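De novo designed protein Foldit4 (Synthetic construct, PDB 6WI5) is a de novo designed protein of no assigned function that packs two helices on a four-stranded antiparallel sheet. Local coordinates at residues V5-R10 against S80-R85; N33-H38 against V52-D57. One frame throughout, in Å; residues are numbered along the deposited sequence.

The two interactions bind different strand pairs of one antiparallel sheet. Interaction 1 joins the inner strand 3-11 to the outermost strand 81-87. Interaction 2 joins the outermost strand 36-44 to the inner strand 47-56, which form a hairpin. Both segments of interaction 2 fall, in sequence, between the two segments of interaction 1. Their centres are about 15 Å apart, with the middle of the chain between them. The two inner strands are neighbours and link the contacts directly: Ile7 N lies 2.7 Å from Val52 O, and Val5 O lies 2.8 Å from Ile54 N, both probable hydrogen bonds. Glu6 and Arg53 also pack through their CG atoms, 4.2 Å apart.

Interaction 1 of 2, residues V5-R10 against S80-R85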
ATOM      1  N   VAL A   5      -8.402   3.285   2.093  1.00 19.47           N
ATOM      2  CA  VAL A   5      -7.228   2.948   2.888  1.00 19.62           C
ATOM      3  C   VAL A   5      -6.023   3.649   2.286  1.00 23.89           C
ATOM      4  O   VAL A   5      -5.797   3.574   1.072  1.00 25.05           O
ATOM      5  CB  VAL A   5      -6.997   1.428   2.956  1.00 27.69           C
ATOM      6  CG1 VAL A   5      -5.696   1.124   3.688  1.00 27.39           C
ATOM      7  CG2 VAL A   5      -8.159   0.757   3.648  1.00 21.53           C
ATOM      8  N   GLU A   6      -5.257   4.331   3.130  1.00 19.28           N
ATOM      9  CA  GLU A   6      -4.035   5.008   2.722  1.00 18.60           C
ATOM     10  C   GLU A   6      -2.867   4.391   3.474  1.00 24.25           C
ATOM     11  O   GLU A   6      -2.866   4.357   4.707  1.00 24.67           O
ATOM     12  CB  GLU A   6      -4.122   6.510   2.998  1.00 23.96           C
ATOM     13  CG  GLU A   6      -5.393   7.151   2.475  1.00 31.48           C
ATOM     14  CD  GLU A   6      -5.623   8.535   3.048  1.00 64.75           C
ATOM     15  OE1 GLU A   6      -4.966   9.490   2.584  1.00 75.54           O
ATOM     16  OE2 GLU A   6      -6.452   8.661   3.973  1.00 40.74           O
ATOM     17  N   ILE A   7      -1.883   3.896   2.729  1.00 20.80           N
ATOM     18  CA  ILE A   7      -0.724   3.218   3.295  1.00 20.43           C
ATOM     19  C   ILE A   7       0.512   4.048   2.986  1.00 26.80           C
ATOM     20  O   ILE A   7       0.774   4.366   1.821  1.00 28.17           O
ATOM     21  CB  ILE A   7      -0.577   1.790   2.741  1.00 23.08           C
ATOM     22  CG1 ILE A   7      -1.880   1.010   2.920  1.00 28.20           C
ATOM     23  CG2 ILE A   7       0.573   1.068   3.428  1.00 21.32           C
ATOM     24  CD1 ILE A   7      -1.838  -0.380   2.332  1.00 31.12           C
ATOM     25  N   ARG A   8       1.263   4.401   4.024  1.00 21.88           N
ATOM     26  CA  ARG A   8       2.496   5.166   3.887  1.00 22.93           C
ATOM     27  C   ARG A   8       3.661   4.278   4.300  1.00 22.35           C
ATOM     28  O   ARG A   8       3.678   3.756   5.419  1.00 26.47           O
ATOM     29  CB  ARG A   8       2.459   6.432   4.741  1.00 32.46           C
ATOM     30  CG  ARG A   8       3.702   7.299   4.612  1.00 33.38           C
ATOM     31  CD  ARG A   8       3.690   8.427   5.629  1.00 46.76           C
ATOM     32  NE  ARG A   8       3.762   7.922   6.998  1.00 57.49           N
ATOM     33  CZ  ARG A   8       3.662   8.684   8.081  1.00 65.00           C
ATOM     34  NH1 ARG A   8       3.481   9.992   7.960  1.00 56.43           N
ATOM     35  NH2 ARG A   8       3.740   8.140   9.288  1.00 61.99           N
ATOM     36  N   ILE A   9       4.629   4.112   3.403  1.00 22.29           N
ATOM     37  CA  ILE A   9       5.766   3.226   3.619  1.00 20.62           C
ATOM     38  C   ILE A   9       7.037   4.058   3.555  1.00 28.21           C
ATOM     39  O   ILE A   9       7.308   4.710   2.538  1.00 27.26           O
ATOM     40  CB  ILE A   9       5.805   2.093   2.583  1.00 23.86           C
ATOM     41  CG1 ILE A   9       4.440   1.412   2.493  1.00 29.50           C
ATOM     42  CG2 ILE A   9       6.894   1.086   2.937  1.00 23.68           C
ATOM     43  CD1 ILE A   9       4.067   0.999   1.094  1.00 26.25           C
ATOM     44  N   ARG A  10       7.818   4.031   4.632  1.00 26.24           N
ATOM     45  CA  ARG A  10       9.118   4.692   4.666  1.00 38.16           C
ATOM     46  C   ARG A  10      10.174   3.707   4.178  1.00 38.94           C
ATOM     47  O   ARG A  10      10.429   2.687   4.826  1.00 39.24           O
ATOM     48  CB  ARG A  10       9.438   5.195   6.071  1.00 39.68           C
ATOM     49  CG  ARG A  10       8.787   6.524   6.414  1.00 66.72           C
ATOM     50  CD  ARG A  10       9.174   6.992   7.808  1.00 82.09           C
ATOM     51  NE  ARG A  10       9.566   8.399   7.823  1.00 91.22           N
ATOM     52  CZ  ARG A  10      10.822   8.823   7.719  1.00 95.87           C
ATOM     53  NH1 ARG A  10      11.091  10.121   7.741  1.00 84.22           N
ATOM     54  NH2 ARG A  10      11.810   7.947   7.596  1.00 83.19           N
ATOM     55  N   SER A  80      10.705  -2.077   7.592  1.00 49.21           N
ATOM     56  CA  SER A  80       9.913  -1.037   6.949  1.00 53.25           C
ATOM     57  C   SER A  80       8.941  -0.408   7.939  1.00 43.45           C
ATOM     58  O   SER A  80       8.232  -1.111   8.666  1.00 51.25           O
ATOM     59  CB  SER A  80       9.148  -1.607   5.755  1.00 49.64           C
ATOM     60  OG  SER A  80       9.980  -1.697   4.613  1.00 59.28           O
ATOM     61  N   GLU A  81       8.913   0.922   7.963  1.00 39.72           N
ATOM     62  CA  GLU A  81       7.958   1.677   8.764  1.00 34.19           C
ATOM     63  C   GLU A  81       6.716   1.926   7.915  1.00 29.18           C
ATOM     64  O   GLU A  81       6.802   2.559   6.858  1.00 30.36           O
ATOM     65  CB  GLU A  81       8.579   2.993   9.228  1.00 47.14           C
ATOM     66  CG  GLU A  81       8.322   3.345  10.683  1.00 63.53           C
ATOM     67  CD  GLU A  81       9.054   4.606  11.108  1.00 76.07           C
ATOM     68  OE1 GLU A  81      10.297   4.647  10.984  1.00 73.72           O
ATOM     69  OE2 GLU A  81       8.383   5.561  11.555  1.00 77.80           O
ATOM     70  N   VAL A  82       5.573   1.427   8.380  1.00 29.02           N
ATOM     71  CA  VAL A  82       4.317   1.498   7.645  1.00 22.90           C
ATOM     72  C   VAL A  82       3.258   2.136   8.532  1.00 25.00           C
ATOM     73  O   VAL A  82       3.145   1.806   9.719  1.00 28.80           O
ATOM     74  CB  VAL A  82       3.853   0.102   7.176  1.00 27.02           C
ATOM     75  CG1 VAL A  82       2.569   0.212   6.371  1.00 26.19           C
ATOM     76  CG2 VAL A  82       4.943  -0.577   6.363  1.00 26.19           C
ATOM     77  N   GLU A  83       2.483   3.052   7.957  1.00 21.09           N
ATOM     78  CA  GLU A  83       1.342   3.657   8.632  1.00 25.64           C
ATOM     79  C   GLU A  83       0.111   3.449   7.764  1.00 21.85           C
ATOM     80  O   GLU A  83       0.151   3.706   6.556  1.00 23.62           O
ATOM     81  CB  GLU A  83       1.567   5.150   8.887  1.00 27.72           C
ATOM     82  CG  GLU A  83       0.499   5.795   9.763  1.00 41.39           C
ATOM     83  CD  GLU A  83       0.673   7.297   9.901  1.00 59.34           C
ATOM     84  OE1 GLU A  83       0.564   8.007   8.879  1.00 62.83           O
ATOM     85  OE2 GLU A  83       0.926   7.765  11.031  1.00 69.41           O
ATOM     86  N   VAL A  84      -0.975   2.980   8.373  1.00 21.36           N
ATOM     87  CA  VAL A  84      -2.200   2.646   7.657  1.00 20.02           C
ATOM     88  C   VAL A  84      -3.324   3.523   8.185  1.00 19.03           C
ATOM     89  O   VAL A  84      -3.551   3.587   9.399  1.00 22.03           O
ATOM     90  CB  VAL A  84      -2.557   1.157   7.809  1.00 22.43           C
ATOM     91  CG1 VAL A  84      -3.851   0.843   7.070  1.00 26.30           C
ATOM     92  CG2 VAL A  84      -1.420   0.285   7.296  1.00 24.65           C
ATOM     93  N   ARG A  85      -4.028   4.189   7.272  1.00 14.23           N
ATOM     94  CA  ARG A  85      -5.166   5.034   7.614  1.00 17.35           C
ATOM     95  C   ARG A  85      -6.375   4.543   6.834  1.00 21.45           C
ATOM     96  O   ARG A  85      -6.344   4.503   5.600  1.00 21.38           O
ATOM     97  CB  ARG A  85      -4.879   6.505   7.303  1.00 21.16           C
ATOM     98  CG  ARG A  85      -5.914   7.458   7.865  1.00 33.33           C
ATOM     99  CD  ARG A  85      -5.419   8.893   7.848  1.00 43.33           C
ATOM    100  NE  ARG A  85      -5.349   9.438   6.496  1.00 57.67           N
ATOM    101  CZ  ARG A  85      -5.011  10.693   6.216  1.00 69.11           C
ATOM    102  NH1 ARG A  85      -4.974  11.107   4.957  1.00 59.81           N
ATOM    103  NH2 ARG A  85      -4.712  11.535   7.197  1.00 64.34           N
TER
HETATM  104  O   HOH W   1       5.252   5.098   7.426  1.00 38.90           O
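Arg85 grips the carboxylate of Glu6 side-on in a salt bridge. Its NH1 donates to Glu6 OE1 at 2.9 Å, on the syn side. Its NE bonds Glu6 OE2, also at 2.9 Å, but from above the carboxylate plane. An alanine in place of Glu6 would probably leave the Arg85 guanidinium without this mate and freer to turn. Arg8 and Glu83 pair differently. Glu83 OE1 sits over the centre of the Arg8 guanidinium, 3.2 Å from NH2. The planes are stacked, 17° apart, and the attraction is of charges alone. Water 1 accepts from Arg8 NE and donates to Arg8 O.

Underneath, Glu6 with Arg85 and Arg8 with Glu83 are antiparallel hydrogen-bonded pairs. They tie strand 3-11 to strand 81-87 in a sheet of ferredoxin-like topology, beta-alpha-beta-beta-alpha-beta. Ile7, Ile9, Val82 and Val84 line the other face. Ile7 CG2, anti to the backbone N, meets Val82 CG1 at 3.7 Å. Val5 CG1 touches Val84 CG1 at 3.9 Å. Beyond them lie the helices: Val82 packs on Leu70 of helix 59-76, and Ile9 on Ile73 of that helix and on Leu20 and Ile24 of helix 17-31.

Interaction 2 of 2, residues N33-H38 against V52-D57; sequences NSVEVH and VRIRHD
Glu36 lies beside Arg55, and the two side chains point the same way. The CB of Glu36 starts 3.8 Å from Arg55 O. Its CG is anti to the backbone N (chi1 -177°), and the chain runs on extended to the carboxylate. There CD comes close to Arg55 NH2, and OE1 lies within 3.0 Å of Arg55 NH2. OE2 forms the salt bridge, 2.7 Å from Arg55 NH2, and lies over one face of the guanidinium. The two flat groups are turned 83° against each other.

On the same face of the sheet, Arg53 reaches His38. Its NH2 sits over one face of the ring, 3.1 Å from ND1, with the planes 17° apart. The angle is too poor for a hydrogen bond. Water 2 donates to Arg53 O. Glu36 with Arg55 and His38 with Arg53 are antiparallel hydrogen-bonded pairs of the hairpin formed by strands 36-44 and 47-56.

The other face is apolar. Val35 CG1 meets Ile54 CG2 at 3.6 Å, and Val37 CG2 touches the CG1 atoms of Val52 and Ile54. Val28 and Leu25 of helix 17-31 pack on Val37, and Ile62 and Ile69 of helix 59-76 on Ile54. At the strand end, Ser34 OG makes a weak hydrogen bond at the edge of the His56 ring, to NE2 at 3.3 Å; its stronger partner is Ser32 OG.

Two donors, Arg53 NH1 and Arg55 NH1, stand 3.0 Å apart. Glu36 OE2 bonds Arg55 and is 4.6 Å from Arg53 NH2, so its negative charge probably offsets the like charges of the two arginines.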
ATOM      1  N   ASN A  33      -9.912  -6.743 -10.223  1.00 76.99           N
ATOM      2  CA  ASN A  33      -9.741  -5.618 -11.134  1.00 70.65           C
ATOM      3  C   ASN A  33     -10.672  -4.456 -10.814  1.00 56.91           C
ATOM      4  O   ASN A  33     -10.522  -3.382 -11.405  1.00 65.52           O
ATOM      5  CB  ASN A  33      -9.960  -6.069 -12.581  1.00 74.84           C
ATOM      6  CG  ASN A  33     -11.239  -6.866 -12.757  1.00 92.70           C
ATOM      7  OD1 ASN A  33     -12.053  -6.970 -11.839  1.00 99.12           O
ATOM      8  ND2 ASN A  33     -11.422  -7.433 -13.943  1.00 91.64           N
ATOM      9  N   SER A  34     -11.627  -4.647  -9.903  1.00 63.89           N
ATOM     10  CA  SER A  34     -12.509  -3.572  -9.471  1.00 59.44           C
ATOM     11  C   SER A  34     -11.877  -2.681  -8.411  1.00 65.63           C
ATOM     12  O   SER A  34     -12.442  -1.630  -8.089  1.00 49.31           O
ATOM     13  CB  SER A  34     -13.819  -4.155  -8.934  1.00 62.07           C
ATOM     14  OG  SER A  34     -13.578  -5.013  -7.831  1.00 57.84           O
ATOM     15  N   VAL A  35     -10.727  -3.070  -7.871  1.00 58.37           N
ATOM     16  CA  VAL A  35     -10.072  -2.306  -6.816  1.00 42.49           C
ATOM     17  C   VAL A  35      -9.344  -1.117  -7.431  1.00 33.78           C
ATOM     18  O   VAL A  35      -8.513  -1.278  -8.332  1.00 30.47           O
ATOM     19  CB  VAL A  35      -9.107  -3.199  -6.023  1.00 45.11           C
ATOM     20  CG1 VAL A  35      -8.279  -2.365  -5.066  1.00 29.00           C
ATOM     21  CG2 VAL A  35      -9.877  -4.273  -5.268  1.00 44.05           C
ATOM     22  N   GLU A  36      -9.657   0.079  -6.943  1.00 27.89           N
ATOM     23  CA  GLU A  36      -9.008   1.303  -7.395  1.00 25.69           C
ATOM     24  C   GLU A  36      -7.765   1.557  -6.550  1.00 30.46           C
ATOM     25  O   GLU A  36      -7.831   1.530  -5.318  1.00 27.03           O
ATOM     26  CB  GLU A  36      -9.981   2.479  -7.296  1.00 29.48           C
ATOM     27  CG  GLU A  36      -9.449   3.806  -7.798  1.00 52.49           C
ATOM     28  CD  GLU A  36     -10.504   4.896  -7.750  1.00 58.00           C
ATOM     29  OE1 GLU A  36     -11.683   4.571  -7.492  1.00 51.66           O
ATOM     30  OE2 GLU A  36     -10.157   6.076  -7.967  1.00 76.26           O
ATOM     31  N   VAL A  37      -6.633   1.790  -7.211  1.00 25.70           N
ATOM     32  CA  VAL A  37      -5.361   1.971  -6.519  1.00 21.81           C
ATOM     33  C   VAL A  37      -4.601   3.126  -7.161  1.00 29.41           C
ATOM     34  O   VAL A  37      -4.607   3.288  -8.386  1.00 29.81           O
ATOM     35  CB  VAL A  37      -4.520   0.673  -6.525  1.00 26.95           C
ATOM     36  CG1 VAL A  37      -4.158   0.258  -7.949  1.00 28.83           C
ATOM     37  CG2 VAL A  37      -3.273   0.838  -5.670  1.00 18.62           C
ATOM     38  N   HIS A  38      -3.964   3.941  -6.323  1.00 23.74           N
ATOM     39  CA  HIS A  38      -3.081   5.012  -6.764  1.00 30.83           C
ATOM     40  C   HIS A  38      -1.816   4.979  -5.919  1.00 31.57           C
ATOM     41  O   HIS A  38      -1.880   4.797  -4.700  1.00 27.19           O
ATOM     42  CB  HIS A  38      -3.749   6.392  -6.650  1.00 39.43           C
ATOM     43  CG  HIS A  38      -4.957   6.558  -7.519  1.00 58.52           C
ATOM     44  ND1 HIS A  38      -6.221   6.186  -7.116  1.00 64.38           N
ATOM     45  CD2 HIS A  38      -5.093   7.059  -8.770  1.00 62.49           C
ATOM     46  CE1 HIS A  38      -7.085   6.451  -8.080  1.00 61.88           C
ATOM     47  NE2 HIS A  38      -6.425   6.981  -9.096  1.00 67.01           N
ATOM     48  N   VAL A  52       0.251   4.658  -0.900  1.00 25.17           N
ATOM     49  CA  VAL A  52      -0.691   3.826  -1.641  1.00 20.98           C
ATOM     50  C   VAL A  52      -2.090   4.139  -1.132  1.00 27.44           C
ATOM     51  O   VAL A  52      -2.360   4.010   0.069  1.00 26.66           O
ATOM     52  CB  VAL A  52      -0.382   2.329  -1.484  1.00 25.61           C
ATOM     53  CG1 VAL A  52      -1.307   1.502  -2.362  1.00 29.07           C
ATOM     54  CG2 VAL A  52       1.077   2.045  -1.812  1.00 28.51           C
ATOM     55  N   ARG A  53      -2.975   4.545  -2.037  1.00 21.82           N
ATOM     56  CA  ARG A  53      -4.374   4.785  -1.711  1.00 19.47           C
ATOM     57  C   ARG A  53      -5.242   3.777  -2.452  1.00 21.49           C
ATOM     58  O   ARG A  53      -5.114   3.619  -3.671  1.00 22.40           O
ATOM     59  CB  ARG A  53      -4.793   6.213  -2.063  1.00 26.22           C
ATOM     60  CG  ARG A  53      -6.197   6.557  -1.598  1.00 35.28           C
ATOM     61  CD  ARG A  53      -6.526   8.021  -1.829  1.00 43.10           C
ATOM     62  NE  ARG A  53      -6.439   8.387  -3.238  1.00 65.81           N
ATOM     63  CZ  ARG A  53      -7.411   8.188  -4.122  1.00 77.14           C
ATOM     64  NH1 ARG A  53      -8.546   7.617  -3.743  1.00 66.87           N
ATOM     65  NH2 ARG A  53      -7.247   8.556  -5.385  1.00 84.64           N
ATOM     66  N   ILE A  54      -6.115   3.100  -1.713  1.00 21.55           N
ATOM     67  CA  ILE A  54      -6.965   2.043  -2.249  1.00 25.48           C
ATOM     68  C   ILE A  54      -8.408   2.352  -1.879  1.00 28.51           C
ATOM     69  O   ILE A  54      -8.703   2.652  -0.717  1.00 23.46           O
ATOM     70  CB  ILE A  54      -6.555   0.657  -1.713  1.00 25.33           C
ATOM     71  CG1 ILE A  54      -5.129   0.318  -2.144  1.00 24.54           C
ATOM     72  CG2 ILE A  54      -7.517  -0.409  -2.194  1.00 25.61           C
ATOM     73  CD1 ILE A  54      -4.613  -0.981  -1.567  1.00 43.49           C
ATOM     74  N   ARG A  55      -9.302   2.281  -2.862  1.00 19.73           N
ATOM     75  CA  ARG A  55     -10.724   2.521  -2.657  1.00 21.84           C
ATOM     76  C   ARG A  55     -11.513   1.299  -3.104  1.00 29.48           C
ATOM     77  O   ARG A  55     -11.248   0.741  -4.175  1.00 26.38           O
ATOM     78  CB  ARG A  55     -11.197   3.762  -3.424  1.00 31.24           C
ATOM     79  CG  ARG A  55     -10.685   5.085  -2.878  1.00 47.78           C
ATOM     80  CD  ARG A  55     -11.697   6.192  -3.139  1.00 45.85           C
ATOM     81  NE  ARG A  55     -12.036   6.302  -4.554  1.00 54.74           N
ATOM     82  CZ  ARG A  55     -11.799   7.375  -5.301  1.00 70.55           C
ATOM     83  NH1 ARG A  55     -11.232   8.446  -4.765  1.00 55.73           N
ATOM     84  NH2 ARG A  55     -12.139   7.381  -6.583  1.00 66.66           N
ATOM     85  N   HIS A  56     -12.481   0.887  -2.285  1.00 26.66           N
ATOM     86  CA  HIS A  56     -13.327  -0.253  -2.615  1.00 27.98           C
ATOM     87  C   HIS A  56     -14.594  -0.186  -1.776  1.00 30.64           C
ATOM     88  O   HIS A  56     -14.644   0.488  -0.743  1.00 30.69           O
ATOM     89  CB  HIS A  56     -12.598  -1.581  -2.386  1.00 25.18           C
ATOM     90  CG  HIS A  56     -13.194  -2.735  -3.133  1.00 32.32           C
ATOM     91  ND1 HIS A  56     -13.845  -3.772  -2.505  1.00 41.31           N
ATOM     92  CD2 HIS A  56     -13.235  -3.008  -4.459  1.00 46.87           C
ATOM     93  CE1 HIS A  56     -14.261  -4.640  -3.413  1.00 44.74           C
ATOM     94  NE2 HIS A  56     -13.903  -4.200  -4.603  1.00 41.47           N
ATOM     95  N   ASP A  57     -15.617  -0.908  -2.236  1.00 28.21           N
ATOM     96  CA  ASP A  57     -16.901  -0.942  -1.546  1.00 33.90           C
ATOM     97  C   ASP A  57     -16.976  -2.022  -0.474  1.00 39.82           C
ATOM     98  O   ASP A  57     -17.710  -1.855   0.509  1.00 48.35           O
ATOM     99  CB  ASP A  57     -18.038  -1.151  -2.554  1.00 46.19           C
ATOM    100  CG  ASP A  57     -18.076  -0.076  -3.627  1.00 69.41           C
ATOM    101  OD1 ASP A  57     -17.783  -0.390  -4.799  1.00 81.56           O
ATOM    102  OD2 ASP A  57     -18.390   1.085  -3.294  1.00 66.10           O
TER
HETATM  103  O   HOH W   2      -7.465   5.165  -5.139  1.00 38.27           O